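Local coordinates for member of DUF4221 family (Bacteroides vulgatus, PDB 3S9J), which is of unknown function but folds as a six-bladed beta-propeller, a scaffold that in other families often carries a binding or catalytic site, at residues Glu13-Phe18 / Lys354-Cys359; Met31-Glu36 / Tyr272-Asn277; Gly38-His43 / Val333-Leu338. All blocks are in the same frame, centred on the assembly; numbering follows the deposited sequence.

Contact 1. Residues Glu13-Phe18 / Lys354-Cys359; sequences EKQLAF and KLVFTC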
loop_
_atom_site.group_PDB
_atom_site.type_symbol
_atom_site.label_atom_id
_atom_site.label_comp_id
_atom_site.label_asym_id
_atom_site.label_seq_id
_atom_site.Cartn_x
_atom_site.Cartn_y
_atom_site.Cartn_z
ATOM N N GLU A 13 21.154 -3.137 -8.098
ATOM C CA GLU A 13 22.083 -4.243 -7.976
ATOM C C GLU A 13 21.875 -5.547 -8.763
ATOM O O GLU A 13 22.789 -5.961 -9.500
ATOM C CB GLU A 13 22.157 -4.631 -6.500
ATOM C CG GLU A 13 23.066 -5.811 -6.125
ATOM C CD GLU A 13 24.451 -5.406 -5.690
ATOM O OE1 GLU A 13 24.779 -4.190 -5.699
ATOM O OE2 GLU A 13 25.209 -6.327 -5.320
ATOM N N LYS A 14 20.819 -6.300 -8.457
ATOM C CA LYS A 14 20.415 -7.388 -9.329
ATOM C C LYS A 14 18.942 -7.274 -9.705
ATOM O O LYS A 14 18.238 -6.409 -9.193
ATOM C CB LYS A 14 20.711 -8.738 -8.656
ATOM C CG LYS A 14 20.209 -8.904 -7.202
ATOM C CD LYS A 14 21.268 -8.576 -6.124
ATOM C CE LYS A 14 20.973 -9.262 -4.762
ATOM N NZ LYS A 14 22.150 -9.241 -3.796
ATOM N N GLN A 15 18.502 -8.135 -10.619
ATOM C CA GLN A 15 17.104 -8.230 -10.990
ATOM C C GLN A 15 16.522 -9.592 -10.635
ATOM O O GLN A 15 17.221 -10.597 -10.612
ATOM C CB GLN A 15 16.958 -8.038 -12.487
ATOM C CG GLN A 15 17.004 -6.607 -12.975
ATOM C CD GLN A 15 16.307 -6.449 -14.331
ATOM O OE1 GLN A 15 16.370 -7.342 -15.187
ATOM N NE2 GLN A 15 15.627 -5.329 -14.517
ATOM N N LEU A 16 15.235 -9.582 -10.347
ATOM C CA LEU A 16 14.442 -10.794 -10.176
ATOM C C LEU A 16 13.485 -10.841 -11.330
ATOM O O LEU A 16 12.889 -9.815 -11.707
ATOM C CB LEU A 16 13.590 -10.794 -8.903
ATOM C CG LEU A 16 14.231 -10.768 -7.529
ATOM C CD1 LEU A 16 13.097 -10.589 -6.506
ATOM C CD2 LEU A 16 15.080 -12.006 -7.239
ATOM N N ALA A 17 13.324 -12.020 -11.920
ATOM C CA ALA A 17 12.398 -12.176 -13.045
ATOM C C ALA A 17 11.619 -13.473 -12.897
ATOM O O ALA A 17 12.215 -14.553 -12.820
ATOM C CB ALA A 17 13.118 -12.120 -14.406
ATOM N N PHE A 18 10.305 -13.359 -12.870
ATOM C CA PHE A 18 9.422 -14.498 -12.771
ATOM C C PHE A 18 8.651 -14.708 -14.086
ATOM O O PHE A 18 7.745 -13.927 -14.425
ATOM C CB PHE A 18 8.416 -14.331 -11.630
ATOM C CG PHE A 18 9.029 -14.071 -10.280
ATOM C CD1 PHE A 18 9.435 -15.130 -9.469
ATOM C CD2 PHE A 18 9.126 -12.776 -9.783
ATOM C CE1 PHE A 18 9.986 -14.883 -8.203
ATOM C CE2 PHE A 18 9.675 -12.520 -8.542
ATOM C CZ PHE A 18 10.095 -13.571 -7.735
ATOM N N LYS A 354 6.444 -11.696 -18.005
ATOM C CA LYS A 354 7.595 -11.736 -17.120
ATOM C C LYS A 354 7.438 -10.670 -16.046
ATOM O O LYS A 354 7.432 -9.475 -16.348
ATOM C CB LYS A 354 8.880 -11.502 -17.911
ATOM C CG LYS A 354 10.163 -11.946 -17.219
ATOM C CD LYS A 354 10.595 -13.389 -17.570
ATOM C CE LYS A 354 10.998 -13.628 -19.046
ATOM N NZ LYS A 354 12.272 -12.992 -19.467
ATOM N N LEU A 355 7.276 -11.095 -14.799
ATOM C CA LEU A 355 7.233 -10.162 -13.668
ATOM C C LEU A 355 8.654 -9.859 -13.225
ATOM O O LEU A 355 9.393 -10.741 -12.807
ATOM C CB LEU A 355 6.405 -10.688 -12.513
ATOM C CG LEU A 355 6.353 -9.870 -11.240
ATOM C CD1 LEU A 355 5.692 -8.481 -11.469
ATOM C CD2 LEU A 355 5.571 -10.702 -10.169
ATOM N N VAL A 356 9.069 -8.600 -13.378
ATOM C CA VAL A 356 10.472 -8.204 -13.223
ATOM C C VAL A 356 10.589 -7.153 -12.140
ATOM O O VAL A 356 9.779 -6.216 -12.101
ATOM C CB VAL A 356 11.063 -7.615 -14.528
ATOM C CG1 VAL A 356 12.504 -7.140 -14.344
ATOM C CG2 VAL A 356 10.989 -8.644 -15.664
ATOM N N PHE A 357 11.581 -7.327 -11.278
ATOM C CA PHE A 357 11.936 -6.356 -10.238
ATOM C C PHE A 357 13.406 -6.055 -10.258
ATOM O O PHE A 357 14.218 -6.946 -10.511
ATOM C CB PHE A 357 11.605 -6.895 -8.831
ATOM C CG PHE A 357 10.174 -7.176 -8.583
ATOM C CD1 PHE A 357 9.336 -6.188 -8.070
ATOM C CD2 PHE A 357 9.656 -8.444 -8.785
ATOM C CE1 PHE A 357 8.021 -6.450 -7.799
ATOM C CE2 PHE A 357 8.340 -8.724 -8.497
ATOM C CZ PHE A 357 7.500 -7.737 -8.037
ATOM N N THR A 358 13.770 -4.803 -9.973
ATOM C CA THR A 358 15.148 -4.452 -9.728
ATOM C C THR A 358 15.345 -4.228 -8.228
ATOM O O THR A 358 14.526 -3.574 -7.583
ATOM C CB THR A 358 15.554 -3.212 -10.524
ATOM O OG1 THR A 358 15.484 -3.532 -11.919
ATOM C CG2 THR A 358 16.970 -2.781 -10.151
ATOM N N CYS A 359 16.424 -4.792 -7.686
ATOM C CA CYS A 359 16.784 -4.626 -6.293
ATOM C C CYS A 359 17.683 -3.413 -6.139
ATOM O O CYS A 359 18.700 -3.309 -6.826
ATOM C CB CYS A 359 17.542 -5.861 -5.801
ATOM S SG CYS A 359 17.962 -5.794 -4.056
#

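Contact 2. Residues Met31-Glu36 / Tyr272-Asn277; sequences MFQFEE and YDKYRN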
loop_
_atom_site.group_PDB
_atom_site.type_symbol
_atom_site.label_atom_id
_atom_site.label_comp_id
_atom_site.label_asym_id
_atom_site.label_seq_id
_atom_site.Cartn_x
_atom_site.Cartn_y
_atom_site.Cartn_z
HETATM N N MSE A 31 0.335 -7.467 -3.049
HETATM C CA MSE A 31 1.523 -8.320 -3.080
HETATM C C MSE A 31 2.429 -7.920 -1.930
HETATM O O MSE A 31 2.735 -6.755 -1.749
HETATM C CB MSE A 31 2.314 -8.244 -4.407
HETATM C CG MSE A 31 2.436 -6.953 -5.029
HETATM SE SE MSE A 31 4.038 -7.144 -6.239
HETATM C CE MSE A 31 5.220 -6.179 -4.973
ATOM N N PHE A 32 2.802 -8.907 -1.129
ATOM C CA PHE A 32 3.594 -8.677 0.070
ATOM C C PHE A 32 4.676 -9.722 0.218
ATOM O O PHE A 32 4.431 -10.909 0.049
ATOM C CB PHE A 32 2.714 -8.784 1.301
ATOM C CG PHE A 32 1.586 -7.762 1.357
ATOM C CD1 PHE A 32 1.869 -6.428 1.531
ATOM C CD2 PHE A 32 0.257 -8.160 1.213
ATOM C CE1 PHE A 32 0.835 -5.489 1.585
ATOM C CE2 PHE A 32 -0.778 -7.255 1.302
ATOM C CZ PHE A 32 -0.486 -5.888 1.477
ATOM N N GLN A 33 5.861 -9.284 0.604
ATOM C CA GLN A 33 6.948 -10.199 0.929
ATOM C C GLN A 33 6.699 -10.780 2.328
ATOM O O GLN A 33 6.224 -10.086 3.242
ATOM C CB GLN A 33 8.293 -9.461 0.841
ATOM C CG GLN A 33 9.534 -10.310 1.032
ATOM C CD GLN A 33 10.025 -10.383 2.482
ATOM O OE1 GLN A 33 9.310 -10.003 3.406
ATOM N NE2 GLN A 33 11.263 -10.874 2.673
ATOM N N PHE A 34 7.068 -12.052 2.486
ATOM C CA PHE A 34 6.997 -12.735 3.769
ATOM C C PHE A 34 8.045 -13.846 3.845
ATOM O O PHE A 34 8.581 -14.267 2.829
ATOM C CB PHE A 34 5.594 -13.281 4.031
ATOM C CG PHE A 34 5.209 -14.452 3.176
ATOM C CD1 PHE A 34 4.725 -14.263 1.905
ATOM C CD2 PHE A 34 5.289 -15.748 3.663
ATOM C CE1 PHE A 34 4.373 -15.325 1.105
ATOM C CE2 PHE A 34 4.931 -16.825 2.888
ATOM C CZ PHE A 34 4.445 -16.621 1.588
ATOM N N GLU A 35 8.338 -14.252 5.076
ATOM C CA GLU A 35 9.212 -15.377 5.354
ATOM C C GLU A 35 8.421 -16.559 5.846
ATOM O O GLU A 35 7.481 -16.393 6.607
ATOM C CB GLU A 35 10.235 -14.980 6.407
ATOM C CG GLU A 35 11.159 -13.821 5.985
ATOM C CD GLU A 35 12.611 -14.168 5.918
ATOM O OE1 GLU A 35 12.971 -15.334 6.185
ATOM O OE2 GLU A 35 13.425 -13.273 5.612
ATOM N N GLU A 36 8.813 -17.750 5.389
ATOM C CA GLU A 36 8.227 -18.994 5.825
ATOM C C GLU A 36 9.248 -20.117 5.654
ATOM O O GLU A 36 9.945 -20.196 4.644
ATOM C CB GLU A 36 6.963 -19.311 5.041
ATOM C CG GLU A 36 6.150 -20.473 5.630
ATOM C CD GLU A 36 4.806 -20.725 4.957
ATOM O OE1 GLU A 36 4.305 -19.827 4.246
ATOM O OE2 GLU A 36 4.239 -21.843 5.131
ATOM N N TYR A 272 8.470 0.283 5.607
ATOM C CA TYR A 272 9.493 -0.069 6.570
ATOM C C TYR A 272 10.326 -1.218 6.039
ATOM O O TYR A 272 9.790 -2.165 5.488
ATOM C CB TYR A 272 8.848 -0.484 7.900
ATOM C CG TYR A 272 9.850 -0.925 8.933
ATOM C CD1 TYR A 272 10.884 -0.103 9.292
ATOM C CD2 TYR A 272 9.739 -2.149 9.560
ATOM C CE1 TYR A 272 11.823 -0.504 10.231
ATOM C CE2 TYR A 272 10.683 -2.560 10.515
ATOM C CZ TYR A 272 11.710 -1.738 10.844
ATOM O OH TYR A 272 12.668 -2.103 11.782
ATOM N N ASP A 273 11.645 -1.107 6.181
ATOM C CA ASP A 273 12.595 -2.146 5.809
ATOM C C ASP A 273 13.055 -2.822 7.112
ATOM O O ASP A 273 13.872 -2.251 7.860
ATOM C CB ASP A 273 13.780 -1.488 5.078
ATOM C CG ASP A 273 14.843 -2.475 4.614
ATOM O OD1 ASP A 273 15.000 -3.562 5.239
ATOM O OD2 ASP A 273 15.529 -2.135 3.605
ATOM N N LYS A 274 12.516 -4.019 7.369
ATOM C CA LYS A 274 12.771 -4.775 8.616
ATOM C C LYS A 274 14.192 -5.329 8.682
ATOM O O LYS A 274 14.659 -5.657 9.760
ATOM C CB LYS A 274 11.742 -5.920 8.808
ATOM C CG LYS A 274 11.817 -7.081 7.792
ATOM C CD LYS A 274 10.529 -7.996 7.786
ATOM C CE LYS A 274 10.332 -8.750 6.404
ATOM N NZ LYS A 274 9.256 -9.874 6.207
ATOM N N TYR A 275 14.872 -5.431 7.538
ATOM C CA TYR A 275 16.218 -6.015 7.476
ATOM C C TYR A 275 17.280 -4.986 7.790
ATOM O O TYR A 275 18.216 -5.255 8.521
ATOM C CB TYR A 275 16.483 -6.686 6.123
ATOM C CG TYR A 275 15.482 -7.801 5.856
ATOM C CD1 TYR A 275 15.618 -9.033 6.481
ATOM C CD2 TYR A 275 14.390 -7.597 5.014
ATOM C CE1 TYR A 275 14.687 -10.057 6.287
ATOM C CE2 TYR A 275 13.454 -8.626 4.776
ATOM C CZ TYR A 275 13.602 -9.851 5.416
ATOM O OH TYR A 275 12.697 -10.853 5.211
ATOM N N ARG A 276 17.133 -3.794 7.235
ATOM C CA ARG A 276 18.120 -2.728 7.442
ATOM C C ARG A 276 17.673 -1.679 8.468
ATOM O O ARG A 276 18.460 -0.803 8.829
ATOM C CB ARG A 276 18.458 -2.087 6.090
ATOM C CG ARG A 276 19.437 -2.928 5.285
ATOM C CD ARG A 276 19.247 -2.803 3.819
ATOM N NE ARG A 276 17.966 -3.368 3.447
ATOM C CZ ARG A 276 17.756 -4.640 3.111
ATOM N NH1 ARG A 276 18.770 -5.509 3.020
ATOM N NH2 ARG A 276 16.519 -5.034 2.844
ATOM N N ASN A 277 16.440 -1.792 8.959
ATOM C CA ASN A 277 15.871 -0.856 9.935
ATOM C C ASN A 277 15.855 0.611 9.438
ATOM O O ASN A 277 16.307 1.537 10.124
ATOM C CB ASN A 277 16.616 -0.984 11.283
ATOM C CG ASN A 277 15.804 -0.469 12.463
ATOM O OD1 ASN A 277 14.579 -0.388 12.415
ATOM N ND2 ASN A 277 16.501 -0.145 13.559
#

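Contact 3. Residues Gly38-His43 / Val333-Leu338; sequences GKEYLH and VGREGL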
loop_
_atom_site.group_PDB
_atom_site.type_symbol
_atom_site.label_atom_id
_atom_site.label_comp_id
_atom_site.label_asym_id
_atom_site.label_seq_id
_atom_site.Cartn_x
_atom_site.Cartn_y
_atom_site.Cartn_z
ATOM N N GLY A 38 12.143 -20.597 6.735
ATOM C CA GLY A 38 13.536 -20.184 6.508
ATOM C C GLY A 38 13.851 -19.526 5.172
ATOM O O GLY A 38 15.016 -19.258 4.902
ATOM N N LYS A 39 12.818 -19.291 4.345
ATOM C CA LYS A 39 12.986 -18.684 3.017
ATOM C C LYS A 39 12.039 -17.491 2.846
ATOM O O LYS A 39 11.032 -17.371 3.543
ATOM C CB LYS A 39 12.700 -19.720 1.916
ATOM C CG LYS A 39 13.891 -20.607 1.523
ATOM C CD LYS A 39 13.481 -21.757 0.580
ATOM C CE LYS A 39 12.620 -21.303 -0.621
ATOM N NZ LYS A 39 13.393 -20.955 -1.862
ATOM N N GLU A 40 12.364 -16.594 1.910
ATOM C CA GLU A 40 11.475 -15.484 1.626
ATOM C C GLU A 40 10.677 -15.748 0.339
ATOM O O GLU A 40 11.182 -16.287 -0.662
ATOM C CB GLU A 40 12.179 -14.117 1.541
ATOM C CG GLU A 40 13.354 -14.083 0.598
ATOM C CD GLU A 40 13.896 -12.684 0.308
ATOM O OE1 GLU A 40 13.294 -11.661 0.714
ATOM O OE2 GLU A 40 14.951 -12.624 -0.343
ATOM N N TYR A 41 9.448 -15.276 0.370
ATOM C CA TYR A 41 8.496 -15.445 -0.690
ATOM C C TYR A 41 7.776 -14.120 -0.964
ATOM O O TYR A 41 7.777 -13.213 -0.133
ATOM C CB TYR A 41 7.453 -16.501 -0.297
ATOM C CG TYR A 41 8.041 -17.865 -0.063
ATOM C CD1 TYR A 41 8.213 -18.747 -1.103
ATOM C CD2 TYR A 41 8.405 -18.270 1.219
ATOM C CE1 TYR A 41 8.795 -19.991 -0.915
ATOM C CE2 TYR A 41 8.971 -19.516 1.426
ATOM C CZ TYR A 41 9.155 -20.369 0.354
ATOM O OH TYR A 41 9.711 -21.606 0.534
ATOM N N LEU A 42 7.123 -14.063 -2.119
ATOM C CA LEU A 42 6.181 -12.997 -2.413
ATOM C C LEU A 42 4.767 -13.585 -2.512
ATOM O O LEU A 42 4.481 -14.446 -3.348
ATOM C CB LEU A 42 6.594 -12.239 -3.700
ATOM C CG LEU A 42 5.843 -10.961 -4.057
ATOM C CD1 LEU A 42 6.016 -9.915 -2.964
ATOM C CD2 LEU A 42 6.266 -10.386 -5.458
ATOM N N HIS A 43 3.895 -13.102 -1.641
ATOM C CA HIS A 43 2.463 -13.360 -1.695
ATOM C C HIS A 43 1.912 -12.449 -2.798
ATOM O O HIS A 43 2.034 -11.236 -2.701
ATOM C CB HIS A 43 1.847 -12.986 -0.370
ATOM C CG HIS A 43 0.345 -12.988 -0.346
ATOM N ND1 HIS A 43 -0.375 -13.944 0.343
ATOM C CD2 HIS A 43 -0.571 -12.134 -0.880
ATOM C CE1 HIS A 43 -1.669 -13.703 0.198
ATOM N NE2 HIS A 43 -1.818 -12.596 -0.511
ATOM N N VAL A 333 10.031 -4.822 0.082
ATOM C CA VAL A 333 11.362 -4.955 0.691
ATOM C C VAL A 333 11.632 -6.441 0.897
ATOM O O VAL A 333 10.826 -7.142 1.519
ATOM C CB VAL A 333 11.445 -4.246 2.036
ATOM C CG1 VAL A 333 12.862 -4.475 2.698
ATOM C CG2 VAL A 333 11.153 -2.742 1.870
ATOM N N GLY A 334 12.748 -6.914 0.351
ATOM C CA GLY A 334 13.242 -8.269 0.546
ATOM C C GLY A 334 14.503 -8.277 1.378
ATOM O O GLY A 334 15.014 -7.224 1.756
ATOM N N ARG A 335 15.026 -9.466 1.648
ATOM C CA ARG A 335 16.302 -9.579 2.388
ATOM C C ARG A 335 17.416 -8.718 1.810
ATOM O O ARG A 335 18.164 -8.104 2.567
ATOM C CB ARG A 335 16.759 -11.032 2.430
ATOM C CG ARG A 335 15.880 -11.935 3.271
ATOM C CD ARG A 335 16.303 -13.399 3.048
ATOM N NE ARG A 335 15.557 -14.307 3.899
ATOM C CZ ARG A 335 15.813 -15.610 4.040
ATOM N NH1 ARG A 335 16.798 -16.199 3.380
ATOM N NH2 ARG A 335 15.077 -16.322 4.865
ATOM N N GLU A 336 17.536 -8.668 0.480
ATOM C CA GLU A 336 18.649 -7.999 -0.184
ATOM C C GLU A 336 18.479 -6.501 -0.394
ATOM O O GLU A 336 19.467 -5.779 -0.663
ATOM C CB GLU A 336 18.926 -8.654 -1.533
ATOM C CG GLU A 336 19.467 -10.091 -1.446
ATOM C CD GLU A 336 20.753 -10.209 -0.635
ATOM O OE1 GLU A 336 21.601 -9.291 -0.666
ATOM O OE2 GLU A 336 20.902 -11.227 0.056
ATOM N N GLY A 337 17.238 -6.035 -0.327
ATOM C CA GLY A 337 16.971 -4.609 -0.501
ATOM C C GLY A 337 15.553 -4.264 -0.909
ATOM O O GLY A 337 14.619 -5.048 -0.699
ATOM N N LEU A 338 15.420 -3.083 -1.514
ATOM C CA LEU A 338 14.142 -2.574 -1.996
ATOM C C LEU A 338 13.936 -2.963 -3.433
ATOM O O LEU A 338 14.733 -2.585 -4.333
ATOM C CB LEU A 338 14.092 -1.048 -1.864
ATOM C CG LEU A 338 12.869 -0.316 -2.436
ATOM C CD1 LEU A 338 11.577 -0.757 -1.735
ATOM C CD2 LEU A 338 13.074 1.208 -2.380
HETATM O O HOH W 1 17.665 -18.998 3.414
HETATM O O HOH W 2 15.922 -10.367 -1.287
#

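Contact 1. Residues Glu13-Phe18 / Lys354-Cys359
The ring of F18 lies alongside the side chain of L355, pointing the same way, with its CD2 4.1 Å from CD2 of L355. The ring also meets F357, and here edge faces edge: CE2 of F18 is 4.0 Å from CE2 of F357, each atom close to the plane of the other ring. The alternation of the strands puts both rings on the same face of the sheet, and CG of F18 stands anti to its carbonyl carbon (chi1 -56°), beside the backbone N. L16 completes this apolar face, its CB 4.4 Å from CB of F357. Large hydrophobic groups suit the place, because F357 also packs edge-to-face on F332 and touches L42, while the F18 ring meets that of F57 in the neighbouring blade.

A17, V356, Q15 and T358 occupy the other face, which is more exposed at Q15, A17 and V356 and carries small or polar side chains. Q15 stretches beyond CG across V356, bringing NE2 to 3.6 Å from V356 CG1. The hydroxyl of T358 is hydrogen-bonded to E342, just after strand 337-341, the other neighbour of strand 354-364.

Between the two faces the backbones run antiparallel, their axes 167° apart in direction. L16 pairs with F357, and F18 with L355, through two hydrogen bonds each; the one from F18 N to L355 O measures 2.8 Å. The regular pattern breaks at the start of 13-18. C359 N donates to K14 O at 2.9 Å, yet C359 O accepts from E13 N instead of K14 N, so two residues lie across from one and form a beta bulge. An N-terminal strand hydrogen-bonded to the C-terminal one, as the outermost strand of the last blade, is the "velcro" closure typical of beta-propellers.

Contact 2. Residues Met31-Glu36 / Tyr272-Asn277
Q33 and E35, on the first strand of one propeller blade, receive K274 and Y275 from the turn that follows strand 266-273 in another. The blade containing strands 327-334 and 337-341 comes between the two in the ring, so the contact reaches over it, and only long polar side chains bridge the gap: CA of Q33 and CA of D273 are 11.0 Å apart, as near as the two backbones come by CA atoms.

Three hydrogen bonds do the joining, and they form a chain. K274 NZ donates to OE1 of Q33 at 2.8 Å, in the carbonyl plane and on a lone pair. At the other end of the same amide, Q33 NE2 donates within its own plane to OH of Y275 at 2.9 Å, the amide standing 88° from the ring. The hydroxyl OH of Y275 in turn donates to OE2 of E35 at 2.6 Å, meeting the anti lone pair of that carboxylate oxygen. Glutamine suits its place by offering an acceptor and a donor from one group, and tyrosine by doing both with one oxygen. A bend at chi2 (-92°) swings CD of Q33 aside, and the amide it carries lies between the two partners.

Electrostatics probably help: the ammonium of K274 is near E35 without touching it, and E35 OE1 makes a salt bridge with R335.

Within 272-277, the polar bonds shape the turn. D273 OD1 accepts from Y275 N and R276 N, an Asx turn and Asx motif, while OD2 takes the side-on grip of the R276 guanidinium, with NE at 2.7 Å. The neighbouring side chains also touch: CG of K274 sits 3.7 Å above the plane of the Y275 ring, offset toward its rim.

Contact 3. Residues Gly38-His43 / Val333-Leu338
A two-residue beta-hairpin turn, R335-E336 between G334 and G337, reaches across from one propeller blade to E40 and G38 of the next. R335 N donates a nearly straight bond to OE1 of E40 (2.9 Å, 168°), on the syn side of that oxygen but well out of the carboxylate plane. CG of E40 takes the position between its backbone N and carbonyl carbon (chi1 52°), and the chain runs extended from there to the carboxylate. R335 crosses it, CG 3.6 Å from CD of E40, and carries its guanidinium onward to the turn before strand 39-46, which pairs with the innermost strand 31-36 of its blade.

There NH2 of R335 donates to G38 O at 2.9 Å; the oxygen lies at the guanidinium edge, but the donor stands above the carbonyl plane. This nitrogen also forms a salt bridge with E35. Water 1 joins NH1 of R335 to the same oxygen, and water 2 links OE2 of E40 (2.6 Å) to E336 N. The buried OE1 of E40 has a second donor in Q33 NE2. Glycine suits three positions: at G334 a CB would crowd OE1 of E40, and the backbone angles of G38 and G337 would jam one against the preceding carbonyl oxygen.

Along the chain the segments come in the order 13-18, 31-36, 38-43, 272-277, 333-338 and 354-359. Contacts 2 and 3 therefore alternate, while contact 1 brackets both. Contact 1 lies within a single blade, where strand 354-364 neighbours strand 337-341 of contact 3; strands 31-36 and 39-46, neighbours in the next blade, belong to contacts 2 and 3. The centres of contacts 2 and 3 are about 6 Å apart, those of 1 and 3 about 12 Å, and those of 1 and 2 about 17 Å. Contact 1 touches contact 2 through F357 and selenomethionine M31. Contact 1 closes the ring of blades, and contacts 2 and 3 join the blade of strands 31-36 and 39-46 to those of strands 266-273 and 327-334.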